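Local coordinates for cysteine protease (Xylella fastidiosa, PDB 3OIS), which binds the nucleotide uridine-5'-diphosphate and probably hydrolyses peptide bonds as a papain-family cysteine protease, at residues A55-K60 with H193-L198. Numbering follows the deposited sequence.
Sequences AALPPK and HLKACL
Leu57 lays its two methyl groups against helix 191-199, on Ala196 and Lys195, in the antiparallel beta-sheet half of this papain-like fold. The residue belongs to the loop that joins helix 51-55 to strand 60-62, so the contact ties that loop to a helix more than a hundred residues further along the chain.

The apolar part rests on one branched side chain. With CG anti to the carbonyl carbon (chi1 -60°), Leu57 turns its fork to the helix; CD2 settles over the backbone, 3.6 Å from Ala196 CA, while CD1 lies 4.1 Å from Lys195 CB. Alanine suits the first place because its single methyl lets the leucine come close to the helix backbone. Lysine suits the second because its extended aliphatic chain, crossing Leu57 at about a right angle, offers methylenes to CD1 and still carries its charge past the leucine. Tyr244 of strand 233-245 touches both side chains.

The polar part lies at the lysine's far end, where the ammonium forms a salt bridge with Asp246. A water donates to Pro58 O at 2.8 Å and weakly accepts from Lys195 NZ at 3.3 Å.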
loop_
_atom_site.group_PDB
_atom_site.type_symbol
_atom_site.label_atom_id
_atom_site.label_comp_id
_atom_site.label_asym_id
_atom_site.label_seq_id
_atom_site.Cartn_x
_atom_site.Cartn_y
_atom_site.Cartn_z
ATOM N N ALA A 55 19.732 -10.402 15.195
ATOM C CA ALA A 55 21.089 -10.973 15.249
ATOM C C ALA A 55 21.328 -12.077 14.249
ATOM O O ALA A 55 22.493 -12.331 13.915
ATOM C CB ALA A 55 21.417 -11.500 16.672
ATOM N N ALA A 56 20.246 -12.721 13.799
ATOM C CA ALA A 56 20.331 -13.900 12.968
ATOM C C ALA A 56 19.387 -13.860 11.765
ATOM O O ALA A 56 18.562 -14.751 11.570
ATOM C CB ALA A 56 20.066 -15.178 13.812
ATOM N N LEU A 57 19.541 -12.821 10.944
ATOM C CA LEU A 57 18.692 -12.672 9.748
ATOM C C LEU A 57 19.106 -13.599 8.634
ATOM O O LEU A 57 20.299 -13.734 8.329
ATOM C CB LEU A 57 18.746 -11.203 9.229
ATOM C CG LEU A 57 18.267 -10.174 10.213
ATOM C CD1 LEU A 57 18.692 -8.731 9.853
ATOM C CD2 LEU A 57 16.744 -10.303 10.345
ATOM N N PRO A 58 18.125 -14.253 7.997
ATOM C CA PRO A 58 18.448 -15.098 6.858
ATOM C C PRO A 58 18.858 -14.261 5.659
ATOM O O PRO A 58 18.574 -13.022 5.610
ATOM C CB PRO A 58 17.144 -15.813 6.579
ATOM C CG PRO A 58 16.121 -14.823 6.966
ATOM C CD PRO A 58 16.680 -14.129 8.203
ATOM N N PRO A 59 19.556 -14.895 4.690
ATOM C CA PRO A 59 19.940 -14.133 3.522
ATOM C C PRO A 59 18.782 -13.761 2.595
ATOM O O PRO A 59 18.972 -12.868 1.766
ATOM C CB PRO A 59 20.951 -15.047 2.825
ATOM C CG PRO A 59 20.519 -16.417 3.228
ATOM C CD PRO A 59 20.030 -16.299 4.630
ATOM N N LYS A 60 17.669 -14.489 2.650
ATOM C CA LYS A 60 16.587 -14.326 1.679
ATOM C C LYS A 60 15.249 -14.692 2.345
ATOM O O LYS A 60 15.110 -15.718 3.098
ATOM C CB LYS A 60 16.846 -15.155 0.369
ATOM C CG LYS A 60 15.594 -15.164 -0.615
ATOM C CD LYS A 60 15.842 -16.069 -1.864
ATOM C CE LYS A 60 14.659 -15.932 -2.853
ATOM N NZ LYS A 60 14.816 -14.670 -3.701
ATOM N N HIS A 193 15.761 -3.870 10.484
ATOM C CA HIS A 193 14.417 -3.912 11.055
ATOM C C HIS A 193 13.386 -4.334 10.011
ATOM O O HIS A 193 12.525 -5.121 10.321
ATOM C CB HIS A 193 14.021 -2.591 11.641
ATOM C CG HIS A 193 14.674 -2.320 12.951
ATOM N ND1 HIS A 193 13.955 -2.032 14.090
ATOM C CD2 HIS A 193 15.982 -2.333 13.313
ATOM C CE1 HIS A 193 14.789 -1.869 15.099
ATOM N NE2 HIS A 193 16.025 -2.036 14.656
ATOM N N LEU A 194 13.523 -3.822 8.781
ATOM C CA LEU A 194 12.661 -4.268 7.680
ATOM C C LEU A 194 12.900 -5.756 7.417
ATOM O O LEU A 194 11.954 -6.490 7.147
ATOM C CB LEU A 194 12.893 -3.492 6.381
ATOM C CG LEU A 194 12.804 -1.952 6.571
ATOM C CD1 LEU A 194 13.125 -1.182 5.191
ATOM C CD2 LEU A 194 11.415 -1.602 7.064
ATOM N N LYS A 195 14.156 -6.175 7.483
ATOM C CA LYS A 195 14.402 -7.611 7.213
ATOM C C LYS A 195 13.810 -8.450 8.355
ATOM O O LYS A 195 13.234 -9.520 8.106
ATOM C CB LYS A 195 15.888 -7.935 7.002
ATOM C CG LYS A 195 16.607 -7.369 5.755
ATOM C CD LYS A 195 18.142 -7.685 5.898
ATOM C CE LYS A 195 18.829 -7.406 4.595
ATOM N NZ LYS A 195 20.304 -7.700 4.733
ATOM N N ALA A 196 13.968 -8.006 9.603
ATOM C CA ALA A 196 13.509 -8.789 10.757
ATOM C C ALA A 196 11.999 -8.943 10.708
ATOM O O ALA A 196 11.457 -10.014 11.071
ATOM C CB ALA A 196 13.873 -8.118 12.013
ATOM N N CYS A 197 11.316 -7.870 10.273
ATOM C CA CYS A 197 9.851 -7.937 10.129
ATOM C C CYS A 197 9.478 -9.089 9.153
ATOM O O CYS A 197 8.626 -9.952 9.448
ATOM C CB CYS A 197 9.332 -6.577 9.593
ATOM S SG CYS A 197 7.548 -6.419 9.600
ATOM N N LEU A 198 10.124 -9.069 7.976
ATOM C CA LEU A 198 9.822 -10.081 6.969
ATOM C C LEU A 198 10.268 -11.496 7.444
ATOM O O LEU A 198 9.615 -12.500 7.103
ATOM C CB LEU A 198 10.526 -9.697 5.666
ATOM C CG LEU A 198 9.965 -8.415 5.000
ATOM C CD1 LEU A 198 11.055 -7.917 3.978
ATOM C CD2 LEU A 198 8.583 -8.677 4.351
HETATM O O HOH W 1 20.318 -10.875 5.793
#